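Local coordinates for mandelate racemase/muconate lactonizing enzyme, C-terminal domain protein (Paracoccus denitrificans, PDB 4DWD) that probably binds magnesium as a member of the enolase superfamily and may act as a hydro-lyase, its substrate not being established, at residues B[160-165]-B[322-327]; B[196-201]-B[220-225]; B[245-250]-B[263-268]. One frame throughout, in Å; residues are numbered along the deposited sequence.

Contact 1: residues B[160-165]-B[322-327]; sequences KIRWDG and PVELAD
Arg162 reaches Asp327 end-on, and both of its terminal nitrogens converge on a single carboxylate oxygen. Arg162 NH1 lies 2.8 Å from Asp327 OD1, and Arg162 NH2 2.9 Å from the same Asp327 OD1. OD1 lies near the guanidinium plane and is approached on its syn side, while the carboxylate is turned 76° from that plane. The N-H...O angles, 143° and 140°, are bent, as expected when two donors share one acceptor. Asp327 OD2 is satisfied separately by the backbone N of Gly133. The guanidinium has further partners: Arg162 NH2 forms a salt bridge with Asp164 OD2 at 3.4 Å, which makes a network of Arg162, Asp164 and Asp327, and NH1 also bonds Ser131 OG. An alanine in place of Arg162 would probably leave Asp327 OD1 without either of its two donors and Asp164 without this counter-charge.

The second ion pair is looser. Lys160 NZ stands 3.5 Å from Glu324 OE2, a weak hydrogen bond within a salt bridge, and a water bridges the pair: it accepts from Lys160 NZ at 2.8 Å and donates to Glu324 OE2 at 2.7 Å. The lysine chain is extended to CD, and its third torsion turns CE out of line. NZ is also held by Tyr129 OH and by a salt bridge to Glu223. On the acid, OE2 takes a bond from Ser131 OG and OE1 one from the backbone N of Gln299, which leaves both oxygens with partners.

No backbone pairing joins the two segments, whose closest CA atoms, those of Lys160 and Glu324, are 8.9 Å apart. Strand 125-132 lies between strands 158-162 and 323-325 and runs parallel to both, while helices 140-154 and 304-314 pack against Ile161 and Val323 respectively.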
loop_
_atom_site.group_PDB
_atom_site.type_symbol
_atom_site.label_atom_id
_atom_site.label_comp_id
_atom_site.label_asym_id
_atom_site.label_seq_id
_atom_site.Cartn_x
_atom_site.Cartn_y
_atom_site.Cartn_z
ATOM N N LYS B 160 -36.078 6.410 -3.524
ATOM C CA LYS B 160 -35.206 5.334 -3.042
ATOM C C LYS B 160 -36.082 4.196 -2.584
ATOM O O LYS B 160 -37.002 4.410 -1.790
ATOM C CB LYS B 160 -34.305 5.814 -1.889
ATOM C CG LYS B 160 -33.263 4.789 -1.452
ATOM C CD LYS B 160 -32.344 5.296 -0.357
ATOM C CE LYS B 160 -32.988 5.155 1.011
ATOM N NZ LYS B 160 -32.202 5.858 2.067
ATOM N N ILE B 161 -35.814 3.002 -3.103
ATOM C CA ILE B 161 -36.522 1.791 -2.671
ATOM C C ILE B 161 -35.631 1.000 -1.712
ATOM O O ILE B 161 -34.483 0.670 -2.033
ATOM C CB ILE B 161 -37.022 0.931 -3.860
ATOM C CG1 ILE B 161 -35.908 0.706 -4.911
ATOM C CG2 ILE B 161 -38.223 1.628 -4.488
ATOM C CD1 ILE B 161 -36.308 -0.220 -6.056
ATOM N N ARG B 162 -36.158 0.727 -0.523
ATOM C CA ARG B 162 -35.384 0.060 0.537
ATOM C C ARG B 162 -35.962 -1.311 0.810
ATOM O O ARG B 162 -37.171 -1.518 0.690
ATOM C CB ARG B 162 -35.405 0.874 1.843
ATOM C CG ARG B 162 -35.351 2.386 1.676
ATOM C CD ARG B 162 -35.002 3.097 2.987
ATOM N NE ARG B 162 -35.840 2.608 4.082
ATOM C CZ ARG B 162 -37.059 3.064 4.369
ATOM N NH1 ARG B 162 -37.595 4.067 3.674
ATOM N NH2 ARG B 162 -37.742 2.517 5.364
ATOM N N TRP B 163 -35.101 -2.239 1.212
ATOM C CA TRP B 163 -35.509 -3.625 1.367
ATOM C C TRP B 163 -36.029 -3.977 2.712
ATOM O O TRP B 163 -37.072 -4.635 2.820
ATOM C CB TRP B 163 -34.396 -4.567 0.898
ATOM C CG TRP B 163 -34.789 -5.134 -0.431
ATOM C CD1 TRP B 163 -35.018 -6.468 -0.745
ATOM C CD2 TRP B 163 -35.125 -4.387 -1.645
ATOM N NE1 TRP B 163 -35.434 -6.595 -2.041
ATOM C CE2 TRP B 163 -35.527 -5.382 -2.638
ATOM C CE3 TRP B 163 -35.127 -3.033 -2.003
ATOM C CZ2 TRP B 163 -35.892 -5.022 -3.933
ATOM C CZ3 TRP B 163 -35.498 -2.683 -3.302
ATOM C CH2 TRP B 163 -35.887 -3.656 -4.244
ATOM N N ASP B 164 -35.320 -3.542 3.745
ATOM C CA ASP B 164 -35.676 -3.864 5.125
ATOM C C ASP B 164 -35.964 -5.353 5.344
ATOM O O ASP B 164 -36.980 -5.722 5.947
ATOM C CB ASP B 164 -36.848 -2.993 5.583
ATOM C CG ASP B 164 -36.496 -1.532 5.570
ATOM O OD1 ASP B 164 -35.513 -1.175 6.255
ATOM O OD2 ASP B 164 -37.166 -0.758 4.851
ATOM N N GLY B 165 -35.055 -6.200 4.865
ATOM C CA GLY B 165 -35.158 -7.643 5.089
ATOM C C GLY B 165 -34.567 -8.076 6.428
ATOM O O GLY B 165 -34.155 -7.248 7.240
ATOM N N PRO B 322 -31.218 14.724 -2.663
ATOM C CA PRO B 322 -32.260 15.388 -1.895
ATOM C C PRO B 322 -32.336 14.943 -0.433
ATOM O O PRO B 322 -31.636 14.032 -0.010
ATOM C CB PRO B 322 -33.546 14.983 -2.620
ATOM C CG PRO B 322 -33.110 14.463 -3.944
ATOM C CD PRO B 322 -31.785 13.826 -3.683
ATOM N N VAL B 323 -33.211 15.605 0.312
ATOM C CA VAL B 323 -33.494 15.286 1.716
ATOM C C VAL B 323 -34.396 14.053 1.826
ATOM O O VAL B 323 -35.429 13.961 1.167
ATOM C CB VAL B 323 -34.206 16.478 2.388
ATOM C CG1 VAL B 323 -34.561 16.148 3.834
ATOM C CG2 VAL B 323 -33.335 17.727 2.329
ATOM N N GLU B 324 -34.018 13.110 2.682
ATOM C CA GLU B 324 -34.820 11.901 2.879
ATOM C C GLU B 324 -36.199 12.167 3.487
ATOM O O GLU B 324 -36.323 12.867 4.499
ATOM C CB GLU B 324 -34.067 10.888 3.739
ATOM C CG GLU B 324 -34.828 9.567 3.846
ATOM C CD GLU B 324 -34.013 8.404 4.379
ATOM O OE1 GLU B 324 -32.933 8.609 4.964
ATOM O OE2 GLU B 324 -34.495 7.265 4.238
ATOM N N LEU B 325 -37.220 11.598 2.844
ATOM C CA LEU B 325 -38.592 11.564 3.349
ATOM C C LEU B 325 -39.071 10.112 3.401
ATOM O O LEU B 325 -39.475 9.519 2.383
ATOM C CB LEU B 325 -39.526 12.443 2.509
ATOM C CG LEU B 325 -41.005 12.431 2.947
ATOM C CD1 LEU B 325 -41.163 13.026 4.347
ATOM C CD2 LEU B 325 -41.851 13.179 1.932
ATOM N N ALA B 326 -39.011 9.538 4.599
ATOM C CA ALA B 326 -39.271 8.107 4.774
ATOM C C ALA B 326 -40.745 7.777 5.052
ATOM O O ALA B 326 -41.593 8.669 5.125
ATOM C CB ALA B 326 -38.355 7.527 5.847
ATOM N N ASP B 327 -41.026 6.486 5.217
ATOM C CA ASP B 327 -42.389 5.968 5.322
ATOM C C ASP B 327 -43.173 6.534 6.491
ATOM O O ASP B 327 -42.620 6.849 7.538
ATOM C CB ASP B 327 -42.368 4.444 5.442
ATOM C CG ASP B 327 -41.385 3.798 4.477
ATOM O OD1 ASP B 327 -40.169 3.895 4.735
ATOM O OD2 ASP B 327 -41.835 3.194 3.482
HETATM O O HOH W 1 -32.902 5.140 4.710
#

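Contact 2: residues B[196-201]-B[220-225]; sequences FDANNG and SWFEEP
Phe196 and Asp197 pair in parallel register with Phe222 and Glu223, the two strands of a beta-alpha-beta unit whose crossover is helix 204-216, within the barrel domain of the enolase superfamily.

The backbone ladder comes first. Trp221 O accepts from Phe196 N, Phe196 O from Glu223 N at 2.8 Å, and Glu223 O from Ala198 N. Beyond the strand ends Asn200 N still bonds Glu224 O at 2.8 Å, carrying the pairing into the type I' turn from Ala198 to Gly201.

Apolar contact lies on the side of the two phenylalanines, toward helix 204-216. Both have CG anti to the backbone N (chi1 -177° for Phe196), and the side chains run side by side, Phe196 CD1 meeting Phe222 CE1 at 3.7 Å. Their rings are inclined at 73°, and Ala198 CB adds a further contact to Phe222 CE1.

The acids occupy the other side. The carboxylates of Asp197 and Glu223 are stacked with planes 22° apart, and Asp197 OD2 approaches Glu223 OE2 to 3.4 Å. Both residues have been seen to bind calcium in this protein, though no metal is bound in this chain, and such a like-charged pair would probably favour a cation. Besides Lys160, Glu223 OE1 has Trp221 NE1 as a donor. Asp197 OD1 takes the backbone N of Asn199, an Asx turn.

A last side-chain bond closes the segment ends: in the conformer described here, one of two for Glu224, Asn200 ND2, also bonded to Val226 O, donates to the anti lone pair of Glu224 OE1 at 2.7 Å.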
loop_
_atom_site.group_PDB
_atom_site.type_symbol
_atom_site.label_atom_id
_atom_site.label_comp_id
_atom_site.label_asym_id
_atom_site.label_seq_id
_atom_site.Cartn_x
_atom_site.Cartn_y
_atom_site.Cartn_z
ATOM N N PHE B 196 -31.251 2.572 -4.532
ATOM C CA PHE B 196 -31.619 1.249 -4.047
ATOM C C PHE B 196 -30.908 1.058 -2.714
ATOM O O PHE B 196 -29.680 1.187 -2.645
ATOM C CB PHE B 196 -31.157 0.213 -5.082
ATOM C CG PHE B 196 -31.527 -1.219 -4.764
ATOM C CD1 PHE B 196 -30.893 -1.920 -3.734
ATOM C CD2 PHE B 196 -32.464 -1.896 -5.544
ATOM C CE1 PHE B 196 -31.207 -3.251 -3.468
ATOM C CE2 PHE B 196 -32.781 -3.219 -5.276
ATOM C CZ PHE B 196 -32.159 -3.899 -4.232
ATOM N N ASP B 197 -31.674 0.758 -1.667
ATOM C CA ASP B 197 -31.113 0.554 -0.333
ATOM C C ASP B 197 -31.276 -0.920 0.026
ATOM O O ASP B 197 -32.396 -1.401 0.232
ATOM C CB ASP B 197 -31.834 1.479 0.656
ATOM C CG ASP B 197 -31.246 1.442 2.063
ATOM O OD1 ASP B 197 -30.451 0.554 2.388
ATOM O OD2 ASP B 197 -31.622 2.326 2.850
ATOM N N ALA B 198 -30.154 -1.636 0.060
ATOM C CA ALA B 198 -30.139 -3.061 0.367
ATOM C C ALA B 198 -30.352 -3.395 1.837
ATOM O O ALA B 198 -30.604 -4.561 2.167
ATOM C CB ALA B 198 -28.835 -3.687 -0.110
ATOM N N ASN B 199 -30.219 -2.400 2.718
ATOM C CA ASN B 199 -30.316 -2.649 4.164
ATOM C C ASN B 199 -29.498 -3.884 4.549
ATOM O O ASN B 199 -29.971 -4.775 5.259
ATOM C CB ASN B 199 -31.782 -2.763 4.613
ATOM C CG ASN B 199 -32.551 -1.479 4.397
ATOM O OD1 ASN B 199 -33.409 -1.395 3.513
ATOM N ND2 ASN B 199 -32.239 -0.461 5.185
ATOM N N ASN B 200 -28.256 -3.907 4.064
ATOM C CA ASN B 200 -27.234 -4.855 4.521
ATOM C C ASN B 200 -27.501 -6.288 4.075
ATOM O O ASN B 200 -27.046 -7.239 4.718
ATOM C CB ASN B 200 -27.077 -4.765 6.051
ATOM C CG ASN B 200 -26.949 -3.337 6.536
ATOM O OD1 ASN B 200 -27.873 -2.810 7.156
ATOM N ND2 ASN B 200 -25.815 -2.698 6.260
ATOM N N GLY B 201 -28.202 -6.439 2.951
ATOM C CA GLY B 201 -28.734 -7.740 2.576
ATOM C C GLY B 201 -27.819 -8.658 1.793
ATOM O O GLY B 201 -28.194 -9.798 1.562
ATOM N N SER B 220 -28.912 5.540 -9.422
ATOM C CA SER B 220 -27.978 6.593 -9.034
ATOM C C SER B 220 -27.101 6.256 -7.839
ATOM O O SER B 220 -25.927 6.624 -7.815
ATOM C CB SER B 220 -28.706 7.919 -8.839
ATOM O OG SER B 220 -29.061 8.443 -10.103
ATOM N N TRP B 221 -27.643 5.542 -6.866
ATOM C CA TRP B 221 -26.842 5.115 -5.722
ATOM C C TRP B 221 -27.342 3.833 -5.152
ATOM O O TRP B 221 -28.484 3.429 -5.414
ATOM C CB TRP B 221 -26.689 6.211 -4.653
ATOM C CG TRP B 221 -27.813 6.427 -3.683
ATOM C CD1 TRP B 221 -27.919 5.925 -2.388
ATOM C CD2 TRP B 221 -28.999 7.254 -3.880
ATOM N NE1 TRP B 221 -29.058 6.390 -1.774
ATOM C CE2 TRP B 221 -29.750 7.203 -2.626
ATOM C CE3 TRP B 221 -29.483 8.034 -4.926
ATOM C CZ2 TRP B 221 -30.950 7.889 -2.460
ATOM C CZ3 TRP B 221 -30.691 8.721 -4.743
ATOM C CH2 TRP B 221 -31.403 8.647 -3.540
ATOM N N PHE B 222 -26.480 3.201 -4.360
ATOM C CA PHE B 222 -26.672 1.838 -3.842
ATOM C C PHE B 222 -26.261 1.864 -2.381
ATOM O O PHE B 222 -25.074 1.920 -2.067
ATOM C CB PHE B 222 -25.788 0.896 -4.670
ATOM C CG PHE B 222 -25.945 -0.590 -4.394
ATOM C CD1 PHE B 222 -27.099 -1.155 -3.817
ATOM C CD2 PHE B 222 -24.927 -1.455 -4.810
ATOM C CE1 PHE B 222 -27.199 -2.543 -3.640
ATOM C CE2 PHE B 222 -25.025 -2.832 -4.621
ATOM C CZ PHE B 222 -26.156 -3.381 -4.047
ATOM N N GLU B 223 -27.255 1.871 -1.494
ATOM C CA GLU B 223 -27.039 2.115 -0.079
ATOM C C GLU B 223 -26.886 0.820 0.710
ATOM O O GLU B 223 -27.653 -0.127 0.518
ATOM C CB GLU B 223 -28.208 2.956 0.455
ATOM C CG GLU B 223 -28.083 3.425 1.891
ATOM C CD GLU B 223 -29.040 4.558 2.225
ATOM O OE1 GLU B 223 -29.487 5.269 1.295
ATOM O OE2 GLU B 223 -29.313 4.755 3.430
ATOM N N GLU B 224 -25.891 0.808 1.603
ATOM C CA GLU B 224 -25.682 -0.279 2.570
ATOM C C GLU B 224 -25.764 -1.689 1.949
ATOM O O GLU B 224 -26.519 -2.547 2.414
ATOM C CB GLU B 224 -26.641 -0.131 3.763
ATOM C CG GLU B 224 -26.440 1.142 4.580
ATOM C CD GLU B 224 -25.401 1.004 5.687
ATOM O OE1 GLU B 224 -25.119 -0.133 6.139
ATOM O OE2 GLU B 224 -24.877 2.037 6.140
ATOM N N PRO B 225 -24.946 -1.957 0.909
ATOM C CA PRO B 225 -25.051 -3.277 0.264
ATOM C C PRO B 225 -24.688 -4.483 1.151
ATOM O O PRO B 225 -25.329 -5.536 1.038
ATOM C CB PRO B 225 -24.077 -3.172 -0.930
ATOM C CG PRO B 225 -23.177 -2.012 -0.612
ATOM C CD PRO B 225 -24.033 -1.053 0.173
#

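Contact 3: residues B[245-250]-B[263-268]; sequences VSAGEQ and SGVRMV
Ser246 presents its CB to the chain of Met267, a selenomethionine, which extends alongside it. Met267 has CG anti to the backbone N (chi1 177°), and its CG lies 3.7 Å from Ser246 CB. The last torsion, about CG-SE, brings Met267 CE to 3.8 Å from the same Ser246 CB. One serine carbon is therefore followed by CG, SE and CE in turn. The hydroxyl of Ser246 has a polar partner elsewhere, bonding Gln269 OE1, while the selenomethionine chain also touches Trp221.

Val265 points toward the other strand from a different position along its own segment. Its CG1 meets the backbone more than any side chain, standing 3.9 Å from Val245 O and 4.1 Å from Ala247 N; Ala247 CB is a more distant apolar neighbour. Met234 of helix 231-240 and Leu260 of helix 254-263 touch both Val265 and Ala247, placing this pair among the helices outside the strands.

Between these two sets the backbones meet through a single bridge of Ala247 with Val268. Ala247 N donates to Met267 O at 3.3 Å, with an N-H...O angle of 157°, and the same oxygen receives a CA-H contact from Ser246. Val268 CA makes a similar contact with Ala247 O at 3.2 Å. Further back, a water bridges the two segments, donating to Val245 O at 2.7 Å and accepting from Arg266 N.

Gly264, with positive phi, ends helix 254-263 in a Schellman motif, and the chain then turns into strand 267-268. Strand 244-246, helix 254-263 and strand 267-268 thus follow the strand-helix-strand course characteristic of the TIM-barrel-like domain in this superfamily, with Glu249, a residue of a calcium site known for this protein, in the loop that follows the first strand.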
loop_
_atom_site.group_PDB
_atom_site.type_symbol
_atom_site.label_atom_id
_atom_site.label_comp_id
_atom_site.label_asym_id
_atom_site.label_seq_id
_atom_site.Cartn_x
_atom_site.Cartn_y
_atom_site.Cartn_z
ATOM N N VAL B 245 -21.837 3.749 -4.144
ATOM C CA VAL B 245 -22.161 3.010 -2.938
ATOM C C VAL B 245 -22.147 3.971 -1.761
ATOM O O VAL B 245 -21.224 4.773 -1.613
ATOM C CB VAL B 245 -21.179 1.847 -2.737
ATOM C CG1 VAL B 245 -21.309 1.253 -1.334
ATOM C CG2 VAL B 245 -21.421 0.794 -3.814
ATOM N N SER B 246 -23.202 3.926 -0.949
ATOM C CA SER B 246 -23.302 4.801 0.222
ATOM C C SER B 246 -23.445 3.998 1.502
ATOM O O SER B 246 -23.949 2.884 1.492
ATOM C CB SER B 246 -24.465 5.794 0.056
ATOM O OG SER B 246 -25.710 5.124 0.055
ATOM N N ALA B 247 -22.987 4.581 2.601
ATOM C CA ALA B 247 -23.102 3.960 3.910
ATOM C C ALA B 247 -22.968 5.065 4.926
ATOM O O ALA B 247 -22.820 6.227 4.557
ATOM C CB ALA B 247 -22.000 2.912 4.111
ATOM N N GLY B 248 -23.011 4.709 6.200
ATOM C CA GLY B 248 -22.859 5.692 7.264
ATOM C C GLY B 248 -24.040 5.785 8.206
ATOM O O GLY B 248 -23.919 6.333 9.296
ATOM N N GLU B 249 -25.182 5.244 7.829
ATOM C CA GLU B 249 -26.351 5.377 8.698
ATOM C C GLU B 249 -26.151 4.625 10.010
ATOM O O GLU B 249 -26.760 4.970 10.994
ATOM C CB GLU B 249 -27.633 4.929 8.006
ATOM C CG GLU B 249 -27.663 3.474 7.614
ATOM C CD GLU B 249 -29.057 2.895 7.701
ATOM O OE1 GLU B 249 -29.216 1.805 8.289
ATOM O OE2 GLU B 249 -29.993 3.536 7.185
ATOM N N GLN B 250 -25.324 3.582 9.986
ATOM C CA GLN B 250 -24.960 2.823 11.194
ATOM C C GLN B 250 -23.511 3.105 11.585
ATOM O O GLN B 250 -22.806 2.213 12.067
ATOM C CB GLN B 250 -25.168 1.330 10.986
ATOM C CG GLN B 250 -26.621 0.963 10.723
ATOM C CD GLN B 250 -26.809 -0.536 10.618
ATOM O OE1 GLN B 250 -26.775 -1.257 11.617
ATOM N NE2 GLN B 250 -27.006 -1.021 9.399
ATOM N N SER B 263 -11.909 3.556 3.867
ATOM C CA SER B 263 -12.148 2.247 3.277
ATOM C C SER B 263 -12.516 2.326 1.805
ATOM O O SER B 263 -12.396 1.333 1.083
ATOM C CB SER B 263 -13.252 1.494 4.033
ATOM O OG SER B 263 -14.552 1.904 3.622
ATOM N N GLY B 264 -12.992 3.489 1.359
ATOM C CA GLY B 264 -13.335 3.658 -0.057
ATOM C C GLY B 264 -14.715 4.205 -0.346
ATOM O O GLY B 264 -15.044 4.446 -1.491
ATOM N N VAL B 265 -15.522 4.416 0.688
ATOM C CA VAL B 265 -16.886 4.940 0.517
ATOM C C VAL B 265 -16.851 6.441 0.159
ATOM O O VAL B 265 -16.147 7.236 0.812
ATOM C CB VAL B 265 -17.740 4.647 1.770
ATOM C CG1 VAL B 265 -19.100 5.320 1.663
ATOM C CG2 VAL B 265 -17.877 3.129 1.956
ATOM N N ARG B 266 -17.612 6.832 -0.874
ATOM C CA ARG B 266 -17.563 8.204 -1.373
ATOM C C ARG B 266 -18.890 8.947 -1.213
ATOM O O ARG B 266 -19.051 10.037 -1.724
ATOM C CB ARG B 266 -17.094 8.226 -2.839
ATOM C CG ARG B 266 -15.715 7.608 -3.045
ATOM C CD ARG B 266 -14.648 8.433 -2.361
ATOM N NE ARG B 266 -13.347 7.760 -2.347
ATOM C CZ ARG B 266 -12.750 7.258 -1.268
ATOM N NH1 ARG B 266 -13.323 7.356 -0.061
ATOM N NH2 ARG B 266 -11.568 6.676 -1.407
HETATM N N MSE B 267 -19.828 8.351 -0.480
HETATM C CA MSE B 267 -21.096 9.019 -0.127
HETATM C C MSE B 267 -21.448 8.539 1.252
HETATM O O MSE B 267 -21.671 7.327 1.456
HETATM C CB MSE B 267 -22.186 8.657 -1.155
HETATM C CG MSE B 267 -23.545 9.265 -0.808
HETATM SE SE MSE B 267 -24.849 8.915 -2.250
HETATM C CE MSE B 267 -26.455 8.762 -1.149
ATOM N N VAL B 268 -21.500 9.462 2.218
ATOM C CA VAL B 268 -21.713 9.081 3.615
ATOM C C VAL B 268 -23.023 9.666 4.147
ATOM O O VAL B 268 -23.422 10.780 3.769
ATOM C CB VAL B 268 -20.519 9.452 4.545
ATOM C CG1 VAL B 268 -19.253 8.720 4.091
ATOM C CG2 VAL B 268 -20.316 10.972 4.619
HETATM O O HOH W 2 -18.898 5.265 -2.826
#

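Overall arrangement
All three contacts reach the same curled sheet. Contacts 1 and 2 have centres about 10 Å apart and meet where strands 158-162 and 194-197 are neighbours: Ile161 O lies 2.8 Å from Asp197 N, and Trp163 stacks on Phe196. Contacts 2 and 3, also about 10 Å between centres, join through Glu224 N and Ser246 O, 2.8 Å apart. Asp197 and Glu223 of contact 2 and Glu249 of contact 3 share a calcium site seen in this protein; it holds no metal in this chain, and Lys160 NZ of contact 1 lies 2.9 Å from Glu223 OE1. Bound magnesium is elsewhere, about 12 Å from the side chain of Ala247 and about 13 Å from that of Glu224.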